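Local coordinates for basic membrane lipoprotein (Brucella melitensis biovar Abortus, PDB 3S99) that binds adenine and probably other purines such as guanine, and may serve an ABC-type uptake system for these bases, at residues A[123-134]-A[271-280]. Residues are numbered along the deposited sequence; the frame is centred on the assembly and turned at random.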
loop_
_atom_site.group_PDB
_atom_site.type_symbol
_atom_site.label_atom_id
_atom_site.label_comp_id
_atom_site.label_asym_id
_atom_site.label_seq_id
_atom_site.Cartn_x
_atom_site.Cartn_y
_atom_site.Cartn_z
ATOM N N ASP A 123 -22.620 1.909 -11.012
ATOM C CA ASP A 123 -22.624 2.028 -12.481
ATOM C C ASP A 123 -21.622 3.032 -13.066
ATOM O O ASP A 123 -21.174 2.871 -14.211
ATOM C CB ASP A 123 -24.033 2.260 -13.030
ATOM C CG ASP A 123 -24.719 3.511 -12.446
ATOM O OD1 ASP A 123 -24.039 4.515 -12.262
ATOM O OD2 ASP A 123 -25.952 3.483 -12.149
ATOM N N ASN A 124 -21.288 4.067 -12.287
ATOM C CA ASN A 124 -20.274 5.060 -12.643
ATOM C C ASN A 124 -19.083 5.158 -11.649
ATOM O O ASN A 124 -18.482 6.234 -11.506
ATOM C CB ASN A 124 -20.919 6.444 -12.776
ATOM C CG ASN A 124 -21.425 7.005 -11.442
ATOM O OD1 ASN A 124 -21.737 6.259 -10.510
ATOM N ND2 ASN A 124 -21.524 8.343 -11.363
ATOM N N MET A 125 -18.772 4.061 -10.963
ATOM C CA MET A 125 -17.684 4.005 -9.964
ATOM C C MET A 125 -16.960 2.646 -10.061
ATOM O O MET A 125 -17.593 1.616 -9.910
ATOM C CB MET A 125 -18.243 4.123 -8.542
ATOM C CG MET A 125 -17.189 4.175 -7.445
ATOM S SD MET A 125 -17.975 4.093 -5.822
ATOM C CE MET A 125 -16.537 3.710 -4.807
ATOM N N SER A 126 -15.649 2.703 -10.281
ATOM C CA SER A 126 -14.752 1.583 -10.262
ATOM C C SER A 126 -13.950 1.602 -8.966
ATOM O O SER A 126 -13.839 2.631 -8.284
ATOM C CB SER A 126 -13.805 1.624 -11.476
ATOM O OG SER A 126 -14.511 1.393 -12.678
ATOM N N ALA A 127 -13.388 0.450 -8.650
ATOM C CA ALA A 127 -12.588 0.239 -7.468
ATOM C C ALA A 127 -11.313 -0.410 -7.912
ATOM O O ALA A 127 -11.304 -1.477 -8.541
ATOM C CB ALA A 127 -13.313 -0.682 -6.430
ATOM N N TYR A 128 -10.212 0.187 -7.515
ATOM C CA TYR A 128 -8.937 -0.328 -7.896
ATOM C C TYR A 128 -8.077 -0.574 -6.678
ATOM O O TYR A 128 -7.724 0.348 -5.934
ATOM C CB TYR A 128 -8.306 0.567 -8.969
ATOM C CG TYR A 128 -7.905 1.992 -8.530
ATOM C CD1 TYR A 128 -8.836 3.017 -8.476
ATOM C CD2 TYR A 128 -6.590 2.290 -8.182
ATOM C CE1 TYR A 128 -8.466 4.302 -8.089
ATOM C CE2 TYR A 128 -6.219 3.551 -7.789
ATOM C CZ TYR A 128 -7.161 4.568 -7.762
ATOM O OH TYR A 128 -6.795 5.841 -7.392
ATOM N N ASN A 129 -7.765 -1.856 -6.471
ATOM C CA ASN A 129 -7.011 -2.318 -5.319
ATOM C C ASN A 129 -5.711 -3.017 -5.754
ATOM O O ASN A 129 -5.648 -3.585 -6.841
ATOM C CB ASN A 129 -7.927 -3.257 -4.488
ATOM C CG ASN A 129 -7.421 -3.465 -3.070
ATOM O OD1 ASN A 129 -6.476 -2.800 -2.661
ATOM N ND2 ASN A 129 -8.071 -4.376 -2.303
ATOM N N ALA A 130 -4.666 -2.931 -4.926
ATOM C CA ALA A 130 -3.373 -3.554 -5.212
ATOM C C ALA A 130 -3.080 -4.568 -4.142
ATOM O O ALA A 130 -3.335 -4.306 -2.969
ATOM C CB ALA A 130 -2.243 -2.520 -5.244
ATOM N N ARG A 131 -2.516 -5.711 -4.533
ATOM C CA ARG A 131 -2.093 -6.715 -3.564
ATOM C C ARG A 131 -0.756 -6.316 -2.917
ATOM O O ARG A 131 0.269 -6.989 -3.133
ATOM C CB ARG A 131 -1.933 -8.075 -4.239
ATOM C CG ARG A 131 -3.203 -8.599 -4.872
ATOM C CD ARG A 131 -3.055 -10.048 -5.342
ATOM N NE ARG A 131 -4.258 -10.476 -6.044
ATOM C CZ ARG A 131 -5.340 -11.011 -5.483
ATOM N NH1 ARG A 131 -5.388 -11.259 -4.188
ATOM N NH2 ARG A 131 -6.402 -11.315 -6.237
ATOM N N PHE A 132 -0.770 -5.232 -2.132
ATOM C CA PHE A 132 0.451 -4.770 -1.493
ATOM C C PHE A 132 1.145 -5.863 -0.657
ATOM O O PHE A 132 2.354 -5.882 -0.524
ATOM C CB PHE A 132 0.179 -3.602 -0.554
ATOM C CG PHE A 132 -0.676 -2.504 -1.141
ATOM C CD1 PHE A 132 -0.162 -1.628 -2.074
ATOM C CD2 PHE A 132 -1.985 -2.340 -0.736
ATOM C CE1 PHE A 132 -0.938 -0.620 -2.582
ATOM C CE2 PHE A 132 -2.767 -1.303 -1.242
ATOM C CZ PHE A 132 -2.229 -0.454 -2.177
ATOM N N TYR A 133 0.364 -6.752 -0.080
ATOM C CA TYR A 133 0.870 -7.830 0.778
ATOM C C TYR A 133 1.829 -8.775 0.028
ATOM O O TYR A 133 2.583 -9.521 0.665
ATOM C CB TYR A 133 -0.302 -8.610 1.404
ATOM C CG TYR A 133 -1.057 -9.462 0.398
ATOM C CD1 TYR A 133 -2.257 -9.047 -0.139
ATOM C CD2 TYR A 133 -0.533 -10.676 -0.041
ATOM C CE1 TYR A 133 -2.932 -9.834 -1.088
ATOM C CE2 TYR A 133 -1.192 -11.449 -0.987
ATOM C CZ TYR A 133 -2.395 -11.019 -1.490
ATOM O OH TYR A 133 -3.001 -11.796 -2.432
ATOM N N GLU A 134 1.832 -8.738 -1.300
ATOM C CA GLU A 134 2.788 -9.517 -2.059
ATOM C C GLU A 134 4.194 -8.976 -1.843
ATOM O O GLU A 134 5.112 -9.744 -1.595
ATOM C CB GLU A 134 2.428 -9.562 -3.542
ATOM C CG GLU A 134 1.194 -10.404 -3.847
ATOM C CD GLU A 134 0.851 -10.480 -5.349
ATOM O OE1 GLU A 134 1.309 -9.618 -6.099
ATOM O OE2 GLU A 134 0.113 -11.403 -5.774
ATOM N N TRP A 271 -15.305 3.451 -21.140
ATOM C CA TRP A 271 -15.092 3.275 -19.700
ATOM C C TRP A 271 -16.328 2.606 -19.139
ATOM O O TRP A 271 -17.440 3.080 -19.310
ATOM C CB TRP A 271 -14.883 4.617 -18.980
ATOM C CG TRP A 271 -14.528 4.541 -17.493
ATOM C CD1 TRP A 271 -13.292 4.713 -16.954
ATOM C CD2 TRP A 271 -15.414 4.327 -16.364
ATOM N NE1 TRP A 271 -13.342 4.634 -15.582
ATOM C CE2 TRP A 271 -14.624 4.382 -15.191
ATOM C CE3 TRP A 271 -16.773 4.082 -16.231
ATOM C CZ2 TRP A 271 -15.160 4.205 -13.903
ATOM C CZ3 TRP A 271 -17.310 3.882 -14.928
ATOM C CH2 TRP A 271 -16.512 3.997 -13.800
ATOM N N LYS A 272 -16.107 1.510 -18.459
ATOM C CA LYS A 272 -17.158 0.813 -17.748
ATOM C C LYS A 272 -16.687 0.460 -16.336
ATOM O O LYS A 272 -15.478 0.171 -16.100
ATOM C CB LYS A 272 -17.524 -0.450 -18.525
ATOM C CG LYS A 272 -18.182 -0.199 -19.899
ATOM C CD LYS A 272 -18.440 -1.522 -20.702
ATOM C CE LYS A 272 -17.145 -2.065 -21.290
ATOM N NZ LYS A 272 -16.623 -1.124 -22.364
ATOM N N SER A 273 -17.653 0.416 -15.418
ATOM C CA SER A 273 -17.415 0.094 -14.008
ATOM C C SER A 273 -16.800 -1.289 -13.858
ATOM O O SER A 273 -17.205 -2.234 -14.542
ATOM C CB SER A 273 -18.751 0.150 -13.248
ATOM O OG SER A 273 -18.661 -0.341 -11.925
ATOM N N GLN A 274 -15.800 -1.381 -12.977
ATOM C CA GLN A 274 -15.078 -2.605 -12.700
ATOM C C GLN A 274 -14.480 -2.526 -11.300
ATOM O O GLN A 274 -14.138 -1.428 -10.790
ATOM C CB GLN A 274 -13.933 -2.821 -13.723
ATOM C CG GLN A 274 -12.795 -1.769 -13.608
ATOM C CD GLN A 274 -11.756 -1.930 -14.691
ATOM O OE1 GLN A 274 -12.028 -2.515 -15.718
ATOM N NE2 GLN A 274 -10.590 -1.363 -14.488
ATOM N N ASN A 275 -14.356 -3.687 -10.687
ATOM C CA ASN A 275 -13.680 -3.893 -9.409
ATOM C C ASN A 275 -12.487 -4.832 -9.684
ATOM O O ASN A 275 -12.653 -5.978 -10.165
ATOM C CB ASN A 275 -14.694 -4.501 -8.416
ATOM C CG ASN A 275 -14.060 -5.067 -7.159
ATOM O OD1 ASN A 275 -12.915 -5.539 -7.155
ATOM N ND2 ASN A 275 -14.830 -5.060 -6.075
ATOM N N ILE A 276 -11.293 -4.356 -9.375
ATOM C CA ILE A 276 -10.074 -5.119 -9.650
ATOM C C ILE A 276 -9.160 -5.158 -8.430
ATOM O O ILE A 276 -9.088 -4.206 -7.630
ATOM C CB ILE A 276 -9.312 -4.551 -10.913
ATOM C CG1 ILE A 276 -8.910 -3.076 -10.740
ATOM C CG2 ILE A 276 -10.174 -4.666 -12.145
ATOM C CD1 ILE A 276 -7.486 -2.879 -10.362
ATOM N N TRP A 277 -8.462 -6.271 -8.281
ATOM C CA TRP A 277 -7.466 -6.389 -7.255
ATOM C C TRP A 277 -6.287 -7.042 -7.899
ATOM O O TRP A 277 -6.316 -8.244 -8.229
ATOM C CB TRP A 277 -7.987 -7.198 -6.065
ATOM C CG TRP A 277 -7.136 -7.071 -4.825
ATOM C CD1 TRP A 277 -6.127 -6.182 -4.599
ATOM C CD2 TRP A 277 -7.272 -7.834 -3.628
ATOM N NE1 TRP A 277 -5.617 -6.344 -3.328
ATOM C CE2 TRP A 277 -6.307 -7.351 -2.707
ATOM C CE3 TRP A 277 -8.117 -8.878 -3.237
ATOM C CZ2 TRP A 277 -6.161 -7.877 -1.415
ATOM C CZ3 TRP A 277 -7.977 -9.401 -1.915
ATOM C CH2 TRP A 277 -6.977 -8.905 -1.044
ATOM N N TRP A 278 -5.254 -6.239 -8.149
ATOM C CA TRP A 278 -4.123 -6.731 -8.913
ATOM C C TRP A 278 -2.834 -6.625 -8.102
ATOM O O TRP A 278 -2.736 -5.817 -7.176
ATOM C CB TRP A 278 -3.969 -5.930 -10.201
ATOM C CG TRP A 278 -5.055 -6.091 -11.208
ATOM C CD1 TRP A 278 -6.003 -7.093 -11.277
ATOM C CD2 TRP A 278 -5.292 -5.244 -12.333
ATOM N NE1 TRP A 278 -6.830 -6.887 -12.355
ATOM C CE2 TRP A 278 -6.403 -5.779 -13.039
ATOM C CE3 TRP A 278 -4.673 -4.086 -12.820
ATOM C CZ2 TRP A 278 -6.925 -5.172 -14.194
ATOM C CZ3 TRP A 278 -5.177 -3.494 -13.990
ATOM C CH2 TRP A 278 -6.302 -4.028 -14.648
ATOM N N GLY A 279 -1.835 -7.429 -8.490
ATOM C CA GLY A 279 -0.576 -7.504 -7.766
ATOM C C GLY A 279 0.614 -7.432 -8.683
ATOM O O GLY A 279 0.627 -6.661 -9.663
ATOM N N MET A 280 1.622 -8.248 -8.384
ATOM C CA MET A 280 2.876 -8.188 -9.110
ATOM C C MET A 280 2.735 -8.702 -10.550
ATOM O O MET A 280 3.345 -8.146 -11.464
ATOM C CB MET A 280 3.951 -8.976 -8.366
ATOM C CG MET A 280 4.345 -8.340 -7.039
ATOM S SD MET A 280 5.565 -9.268 -6.092
ATOM C CE MET A 280 6.137 -7.950 -5.014
HETATM O O HOH W 1 -4.921 -10.545 -8.882
#
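Trp277 and three consecutive residues of the neighbouring strand, Asn129, Ala130 and Arg131, form the tight part of this contact. The Asn129 amide lies over one face of the indole, nearly parallel to it (planes 3° apart) and offset toward the rim, with ND2 3.5 Å from Trp277 CE2. Over the opposite face comes Arg131: CG sits 3.8 Å from the centroid of the five-membered ring, a CH-pi contact, and the guanidinium stacks on the six-membered ring as a cation-pi pair. With CG beside the Arg131 backbone N (chi1 -60°) and the chain extended from CG to NE, the side chain passes across the indole face. At the indole edge, Trp277 NE1 donates to Ala130 O at 3.1 Å; the oxygen lies in the indole plane, but NE1 stands well above the carbonyl plane and so is not on a lone pair.

Beneath these side chains runs a parallel pairing, with strand directions 12° apart. Ile276 N donates a hydrogen bond to Ala127 O (3.0 Å), Asn129 N to Ile276 O, and Trp278 N to Asn129 O. The pairing places 275-278 at the edge of the six-strand parallel sheet, beside 125-130. Past the strand ends, Met280 N meets Glu134 OE1 nearly along the C-O axis (2.7 Å), tying the start of helix 132-146 to the later segment.

The other face is looser: Ile276 CD1 touches Tyr128 CB at 3.8 Å, while the Tyr128 ring leads away and its hydroxyl is hydrogen-bonded to that of Tyr259. Solvent reaches the Arg131 side, where one water accepts from Arg131 NE (2.9 Å) and donates to Trp277 O.

Arg131 NH1 also donates to Tyr133 OH, and NH2 forms a salt bridge with Asp337. These polar ties probably restrict the guanidinium's rotation and favour its charged form, consistent with a cation held flat on the indole by both electrostatics and dispersion.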